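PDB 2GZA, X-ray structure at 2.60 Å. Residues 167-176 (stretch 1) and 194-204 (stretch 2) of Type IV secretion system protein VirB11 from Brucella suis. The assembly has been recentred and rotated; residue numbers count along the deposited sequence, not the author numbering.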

ATOM      1  N   PHE C 167     -33.248 -26.147 -15.329  1.00 37.49           N
ATOM      2  CA  PHE C 167     -32.473 -25.334 -14.403  1.00 36.96           C
ATOM      3  C   PHE C 167     -32.307 -23.912 -14.922  1.00 36.67           C
ATOM      4  O   PHE C 167     -32.537 -22.951 -14.194  1.00 36.52           O
ATOM      5  CB  PHE C 167     -31.103 -25.979 -14.145  1.00 36.85           C
ATOM      6  CG  PHE C 167     -30.199 -25.152 -13.282  1.00 36.47           C
ATOM      7  CD1 PHE C 167     -30.209 -25.303 -11.906  1.00 36.32           C
ATOM      8  CD2 PHE C 167     -29.335 -24.218 -13.849  1.00 36.23           C
ATOM      9  CE1 PHE C 167     -29.376 -24.530 -11.102  1.00 36.92           C
ATOM     10  CE2 PHE C 167     -28.504 -23.437 -13.056  1.00 36.23           C
ATOM     11  CZ  PHE C 167     -28.519 -23.594 -11.682  1.00 36.67           C
ATOM     12  N   LEU C 168     -31.916 -23.799 -16.188  1.00 36.43           N
ATOM     13  CA  LEU C 168     -31.672 -22.510 -16.807  1.00 36.10           C
ATOM     14  C   LEU C 168     -32.953 -21.713 -16.975  1.00 36.18           C
ATOM     15  O   LEU C 168     -32.959 -20.512 -16.698  1.00 36.16           O
ATOM     16  CB  LEU C 168     -30.923 -22.670 -18.135  1.00 35.93           C
ATOM     17  CG  LEU C 168     -29.475 -23.176 -18.053  1.00 35.56           C
ATOM     18  CD1 LEU C 168     -28.875 -23.309 -19.434  1.00 35.50           C
ATOM     19  CD2 LEU C 168     -28.598 -22.287 -17.192  1.00 34.77           C
ATOM     20  N   ARG C 169     -34.028 -22.382 -17.401  1.00 36.09           N
ATOM     21  CA  ARG C 169     -35.346 -21.750 -17.497  1.00 36.31           C
ATOM     22  C   ARG C 169     -35.816 -21.226 -16.140  1.00 36.19           C
ATOM     23  O   ARG C 169     -36.254 -20.076 -16.026  1.00 36.27           O
ATOM     24  CB  ARG C 169     -36.396 -22.705 -18.069  1.00 36.39           C
ATOM     25  CG  ARG C 169     -37.819 -22.122 -18.014  1.00 37.13           C
ATOM     26  CD  ARG C 169     -38.869 -23.037 -18.607  1.00 38.00           C
ATOM     27  NE  ARG C 169     -38.847 -22.995 -20.061  1.00 39.94           N
ATOM     28  CZ  ARG C 169     -38.506 -24.015 -20.843  1.00 41.19           C
ATOM     29  NH1 ARG C 169     -38.167 -25.192 -20.322  1.00 41.60           N
ATOM     30  NH2 ARG C 169     -38.519 -23.859 -22.157  1.00 42.12           N
ATOM     31  N   ARG C 170     -35.715 -22.065 -15.115  1.00 35.95           N
ATOM     32  CA  ARG C 170     -36.114 -21.668 -13.771  1.00 36.02           C
ATOM     33  C   ARG C 170     -35.269 -20.524 -13.229  1.00 35.94           C
ATOM     34  O   ARG C 170     -35.806 -19.593 -12.629  1.00 36.16           O
ATOM     35  CB  ARG C 170     -36.100 -22.854 -12.802  1.00 36.06           C
ATOM     36  CG  ARG C 170     -37.299 -23.804 -12.938  1.00 36.32           C
ATOM     37  CD  ARG C 170     -38.637 -23.104 -12.683  1.00 36.67           C
ATOM     38  NE  ARG C 170     -38.895 -22.867 -11.263  1.00 36.56           N
ATOM     39  CZ  ARG C 170     -39.655 -21.886 -10.775  1.00 35.75           C
ATOM     40  NH1 ARG C 170     -40.240 -21.011 -11.582  1.00 35.02           N
ATOM     41  NH2 ARG C 170     -39.818 -21.774  -9.466  1.00 35.25           N
ATOM     42  N   ALA C 171     -33.958 -20.591 -13.458  1.00 35.74           N
ATOM     43  CA  ALA C 171     -33.033 -19.550 -13.006  1.00 35.53           C
ATOM     44  C   ALA C 171     -33.412 -18.170 -13.534  1.00 35.39           C
ATOM     45  O   ALA C 171     -33.368 -17.198 -12.785  1.00 35.26           O
ATOM     46  CB  ALA C 171     -31.600 -19.899 -13.379  1.00 35.41           C
ATOM     47  N   VAL C 172     -33.798 -18.105 -14.810  1.00 35.38           N
ATOM     48  CA  VAL C 172     -34.254 -16.861 -15.436  1.00 35.43           C
ATOM     49  C   VAL C 172     -35.589 -16.407 -14.842  1.00 35.62           C
ATOM     50  O   VAL C 172     -35.794 -15.218 -14.601  1.00 35.57           O
ATOM     51  CB  VAL C 172     -34.382 -16.986 -16.976  1.00 35.35           C
ATOM     52  CG1 VAL C 172     -34.879 -15.688 -17.571  1.00 35.05           C
ATOM     53  CG2 VAL C 172     -33.048 -17.376 -17.617  1.00 35.05           C
ATOM     54  N   GLN C 173     -36.483 -17.361 -14.607  1.00 36.02           N
ATOM     55  CA  GLN C 173     -37.813 -17.084 -14.052  1.00 36.39           C
ATOM     56  C   GLN C 173     -37.697 -16.617 -12.618  1.00 36.44           C
ATOM     57  O   GLN C 173     -38.448 -15.753 -12.172  1.00 36.56           O
ATOM     58  CB  GLN C 173     -38.692 -18.328 -14.116  1.00 36.23           C
ATOM     59  CG  GLN C 173     -39.121 -18.699 -15.522  1.00 36.69           C
ATOM     60  CD  GLN C 173     -39.882 -20.010 -15.598  1.00 37.35           C
ATOM     61  OE1 GLN C 173     -40.500 -20.312 -16.618  1.00 38.06           O
ATOM     62  NE2 GLN C 173     -39.844 -20.791 -14.527  1.00 37.34           N
ATOM     63  N   LEU C 174     -36.731 -17.200 -11.916  1.00 36.65           N
ATOM     64  CA  LEU C 174     -36.425 -16.866 -10.531  1.00 36.94           C
ATOM     65  C   LEU C 174     -35.438 -15.703 -10.417  1.00 37.18           C
ATOM     66  O   LEU C 174     -34.902 -15.436  -9.340  1.00 37.07           O
ATOM     67  CB  LEU C 174     -35.873 -18.098  -9.808  1.00 36.75           C
ATOM     68  CG  LEU C 174     -36.794 -18.980  -8.953  1.00 36.98           C
ATOM     69  CD1 LEU C 174     -38.279 -18.764  -9.237  1.00 37.05           C
ATOM     70  CD2 LEU C 174     -36.415 -20.451  -9.117  1.00 36.92           C
ATOM     71  N   GLU C 175     -35.189 -15.037 -11.541  1.00 37.54           N
ATOM     72  CA  GLU C 175     -34.415 -13.795 -11.584  1.00 37.93           C
ATOM     73  C   GLU C 175     -32.998 -13.908 -11.021  1.00 37.46           C
ATOM     74  O   GLU C 175     -32.475 -12.960 -10.449  1.00 37.57           O
ATOM     75  CB  GLU C 175     -35.193 -12.655 -10.911  1.00 38.25           C
ATOM     76  CG  GLU C 175     -36.497 -12.329 -11.631  1.00 40.77           C
ATOM     77  CD  GLU C 175     -37.389 -11.385 -10.853  1.00 44.08           C
ATOM     78  OE1 GLU C 175     -37.117 -11.145  -9.650  1.00 45.29           O
ATOM     79  OE2 GLU C 175     -38.365 -10.882 -11.450  1.00 45.31           O
ATOM     80  N   ARG C 176     -32.381 -15.072 -11.195  1.00 37.06           N
ATOM     81  CA  ARG C 176     -30.974 -15.260 -10.845  1.00 36.65           C
ATOM     82  C   ARG C 176     -30.092 -14.459 -11.787  1.00 36.07           C
ATOM     83  O   ARG C 176     -30.396 -14.336 -12.972  1.00 36.31           O
ATOM     84  CB  ARG C 176     -30.564 -16.739 -10.944  1.00 36.75           C
ATOM     85  CG  ARG C 176     -31.364 -17.732 -10.114  1.00 37.67           C
ATOM     86  CD  ARG C 176     -31.312 -17.449  -8.623  1.00 39.12           C
ATOM     87  NE  ARG C 176     -32.424 -16.589  -8.214  1.00 41.22           N
ATOM     88  CZ  ARG C 176     -32.461 -15.873  -7.092  1.00 41.85           C
ATOM     89  NH1 ARG C 176     -31.439 -15.899  -6.248  1.00 41.60           N
ATOM     90  NH2 ARG C 176     -33.520 -15.123  -6.822  1.00 41.98           N
TER
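Stretch 2 (194-204) ALMQEIPFDQR

A short contact between a helix and the chain that leaves a second helix illustrates a general principle: a small apolar patch brings side chains of two segments into contact, and a charged pair beside it adds a directional link. In VirB11, residues 167-173 form the last turns of a helix that begins earlier in the chain, held by backbone bonds such as Val172 N to Leu168 O at 3.2 Å. Leu174 is the first residue to leave helical geometry, and Glu175 follows with positive phi and psi (58°/33°).

Stretch 2 comes to this surface differently. It enters as the continuation of a helix that begins earlier in the chain, passes through a type I turn from Met196 to Ile199, becomes extended at Ile199 and Pro200, and turns again, also type I, from Pro200 to Gln203. The direction is clear from the order of contacts: Leu195 meets Leu168 and Val172, Ile199 meets Val172, and Gln203 comes near Glu175, so the two chains run broadly the same way. The nearest pair of CA atoms across the two stretches is Arg169 CA and Glu198 CA, 6.1 Å apart.

Three residues, Glu198, Val172 and Leu195, cover the most surface. Val172, in the t rotamer, points toward stretch 2 and is the hub of the apolar patch. Its CG1 lies 3.6 Å from Ile199 CG1 and 3.5 Å from Leu195 O, while its CG2 is 4.0 Å from Leu195 CD2. The valine thus packs against the backbone and side chain of Leu195 and the side chain of Ile199. Leu195 starts out sideways from its CA, yet its end comes nearer to the helix, where CD2 also reaches Leu168 CB at 3.8 Å. One leucine therefore touches residues four apart in sequence, about one helical turn.

Glu198 has the largest covered area and combines two kinds of contact. Its CB packs 3.9 Å from Val172 CG1, and beyond it the chain bends through two m rotamers to bring the carboxylate to Arg169. There Arg169 NE donates a hydrogen bond to Glu198 OE2 at 2.9 Å, with an N-H...acceptor angle of 134°, as part of a salt bridge. The carboxylate oxygen approaches the guanidinium obliquely, and Arg169 NH2 is hydrogen-bonded elsewhere in the structure. Farther along, contact thins out: Glu175 OE2 and Gln203 NE2 remain 3.8 Å apart, near neighbours at the far end of a contact that buries 408 Å² in all.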

ATOM      1  N   ALA C 194     -31.242 -17.055 -26.096  1.00 36.87           N
ATOM      2  CA  ALA C 194     -32.140 -18.146 -25.741  1.00 36.63           C
ATOM      3  C   ALA C 194     -32.669 -17.951 -24.327  1.00 36.47           C
ATOM      4  O   ALA C 194     -33.848 -18.150 -24.070  1.00 36.52           O
ATOM      5  CB  ALA C 194     -31.439 -19.489 -25.869  1.00 36.58           C
ATOM      6  N   LEU C 195     -31.789 -17.551 -23.417  1.00 36.53           N
ATOM      7  CA  LEU C 195     -32.159 -17.322 -22.020  1.00 36.48           C
ATOM      8  C   LEU C 195     -33.083 -16.122 -21.840  1.00 36.61           C
ATOM      9  O   LEU C 195     -33.931 -16.107 -20.944  1.00 36.69           O
ATOM     10  CB  LEU C 195     -30.914 -17.153 -21.142  1.00 36.30           C
ATOM     11  CG  LEU C 195     -30.022 -18.374 -20.907  1.00 35.85           C
ATOM     12  CD1 LEU C 195     -28.759 -17.968 -20.177  1.00 35.11           C
ATOM     13  CD2 LEU C 195     -30.752 -19.474 -20.146  1.00 35.13           C
ATOM     14  N   MET C 196     -32.912 -15.118 -22.693  1.00 36.83           N
ATOM     15  CA  MET C 196     -33.738 -13.916 -22.665  1.00 36.92           C
ATOM     16  C   MET C 196     -35.177 -14.197 -23.075  1.00 37.05           C
ATOM     17  O   MET C 196     -36.097 -13.497 -22.640  1.00 37.23           O
ATOM     18  CB  MET C 196     -33.131 -12.832 -23.549  1.00 36.91           C
ATOM     19  CG  MET C 196     -32.077 -11.974 -22.866  1.00 37.03           C
ATOM     20  SD  MET C 196     -30.860 -11.239 -23.992  1.00 37.64           S
ATOM     21  CE  MET C 196     -31.893 -10.515 -25.252  1.00 36.94           C
ATOM     22  N   GLN C 197     -35.374 -15.220 -23.901  1.00 37.16           N
ATOM     23  CA  GLN C 197     -36.719 -15.617 -24.311  1.00 37.32           C
ATOM     24  C   GLN C 197     -37.514 -16.215 -23.149  1.00 37.25           C
ATOM     25  O   GLN C 197     -38.728 -16.347 -23.222  1.00 37.27           O
ATOM     26  CB  GLN C 197     -36.659 -16.572 -25.503  1.00 37.35           C
ATOM     27  CG  GLN C 197     -36.210 -15.921 -26.809  1.00 38.28           C
ATOM     28  CD  GLN C 197     -37.055 -14.712 -27.197  1.00 39.39           C
ATOM     29  OE1 GLN C 197     -36.544 -13.601 -27.320  1.00 39.62           O
ATOM     30  NE2 GLN C 197     -38.353 -14.926 -27.380  1.00 39.65           N
ATOM     31  N   GLU C 198     -36.815 -16.559 -22.073  1.00 37.29           N
ATOM     32  CA  GLU C 198     -37.437 -17.109 -20.868  1.00 37.36           C
ATOM     33  C   GLU C 198     -37.911 -16.025 -19.900  1.00 37.30           C
ATOM     34  O   GLU C 198     -38.614 -16.320 -18.932  1.00 37.33           O
ATOM     35  CB  GLU C 198     -36.482 -18.064 -20.145  1.00 37.31           C
ATOM     36  CG  GLU C 198     -35.984 -19.238 -20.981  1.00 38.05           C
ATOM     37  CD  GLU C 198     -37.103 -20.080 -21.577  1.00 39.37           C
ATOM     38  OE1 GLU C 198     -36.952 -20.510 -22.742  1.00 40.26           O
ATOM     39  OE2 GLU C 198     -38.126 -20.316 -20.891  1.00 39.80           O
ATOM     40  N   ILE C 199     -37.505 -14.782 -20.149  1.00 37.17           N
ATOM     41  CA  ILE C 199     -37.992 -13.636 -19.385  1.00 37.07           C
ATOM     42  C   ILE C 199     -39.448 -13.366 -19.780  1.00 37.15           C
ATOM     43  O   ILE C 199     -39.766 -13.340 -20.968  1.00 37.13           O
ATOM     44  CB  ILE C 199     -37.110 -12.370 -19.615  1.00 37.13           C
ATOM     45  CG1 ILE C 199     -35.630 -12.693 -19.374  1.00 37.07           C
ATOM     46  CG2 ILE C 199     -37.562 -11.204 -18.722  1.00 36.55           C
ATOM     47  CD1 ILE C 199     -34.665 -11.623 -19.819  1.00 36.91           C
ATOM     48  N   PRO C 200     -40.342 -13.209 -18.786  1.00 37.35           N
ATOM     49  CA  PRO C 200     -41.751 -12.896 -19.047  1.00 37.48           C
ATOM     50  C   PRO C 200     -41.888 -11.652 -19.912  1.00 37.79           C
ATOM     51  O   PRO C 200     -41.208 -10.656 -19.665  1.00 37.86           O
ATOM     52  CB  PRO C 200     -42.322 -12.647 -17.650  1.00 37.38           C
ATOM     53  CG  PRO C 200     -41.444 -13.448 -16.744  1.00 37.39           C
ATOM     54  CD  PRO C 200     -40.075 -13.344 -17.342  1.00 37.47           C
ATOM     55  N   PHE C 201     -42.761 -11.726 -20.911  1.00 38.00           N
ATOM     56  CA  PHE C 201     -42.860 -10.726 -21.967  1.00 38.38           C
ATOM     57  C   PHE C 201     -43.367  -9.363 -21.496  1.00 38.40           C
ATOM     58  O   PHE C 201     -43.297  -8.381 -22.238  1.00 38.44           O
ATOM     59  CB  PHE C 201     -43.743 -11.252 -23.101  1.00 38.62           C
ATOM     60  CG  PHE C 201     -43.233 -12.526 -23.724  1.00 39.51           C
ATOM     61  CD1 PHE C 201     -44.119 -13.483 -24.186  1.00 39.83           C
ATOM     62  CD2 PHE C 201     -41.862 -12.771 -23.845  1.00 40.10           C
ATOM     63  CE1 PHE C 201     -43.655 -14.659 -24.766  1.00 40.18           C
ATOM     64  CE2 PHE C 201     -41.393 -13.948 -24.419  1.00 40.00           C
ATOM     65  CZ  PHE C 201     -42.290 -14.890 -24.880  1.00 40.10           C
ATOM     66  N   ASP C 202     -43.865  -9.304 -20.266  1.00 38.36           N
ATOM     67  CA  ASP C 202     -44.431  -8.070 -19.715  1.00 38.54           C
ATOM     68  C   ASP C 202     -43.449  -7.280 -18.848  1.00 38.15           C
ATOM     69  O   ASP C 202     -43.809  -6.257 -18.252  1.00 38.13           O
ATOM     70  CB  ASP C 202     -45.716  -8.370 -18.931  1.00 38.82           C
ATOM     71  CG  ASP C 202     -45.475  -9.232 -17.699  1.00 39.74           C
ATOM     72  OD1 ASP C 202     -44.429  -9.914 -17.622  1.00 40.50           O
ATOM     73  OD2 ASP C 202     -46.345  -9.224 -16.801  1.00 41.09           O
ATOM     74  N   GLN C 203     -42.212  -7.764 -18.777  1.00 37.66           N
ATOM     75  CA  GLN C 203     -41.174  -7.106 -17.995  1.00 37.13           C
ATOM     76  C   GLN C 203     -40.408  -6.095 -18.834  1.00 36.70           C
ATOM     77  O   GLN C 203     -40.207  -6.292 -20.032  1.00 36.90           O
ATOM     78  CB  GLN C 203     -40.223  -8.134 -17.392  1.00 37.32           C
ATOM     79  CG  GLN C 203     -40.831  -8.945 -16.252  1.00 37.48           C
ATOM     80  CD  GLN C 203     -39.831  -9.859 -15.561  1.00 37.58           C
ATOM     81  OE1 GLN C 203     -38.630  -9.796 -15.808  1.00 38.20           O
ATOM     82  NE2 GLN C 203     -40.330 -10.717 -14.691  1.00 38.19           N
ATOM     83  N   ARG C 204     -39.990  -5.006 -18.207  1.00 36.09           N
ATOM     84  CA  ARG C 204     -39.268  -3.960 -18.906  1.00 35.54           C
ATOM     85  C   ARG C 204     -37.779  -4.305 -18.992  1.00 35.27           C
ATOM     86  O   ARG C 204     -37.143  -4.538 -17.967  1.00 35.28           O
ATOM     87  CB  ARG C 204     -39.491  -2.611 -18.218  1.00 35.50           C
ATOM     88  CG  ARG C 204     -38.720  -1.467 -18.847  1.00 35.16           C
ATOM     89  CD  ARG C 204     -39.214  -0.131 -18.363  1.00 34.72           C
ATOM     90  NE  ARG C 204     -38.963   0.902 -19.364  1.00 35.76           N
ATOM     91  CZ  ARG C 204     -38.164   1.943 -19.184  1.00 35.44           C
ATOM     92  NH1 ARG C 204     -37.537   2.120 -18.030  1.00 35.85           N
ATOM     93  NH2 ARG C 204     -38.009   2.821 -20.154  1.00 34.78           N
TER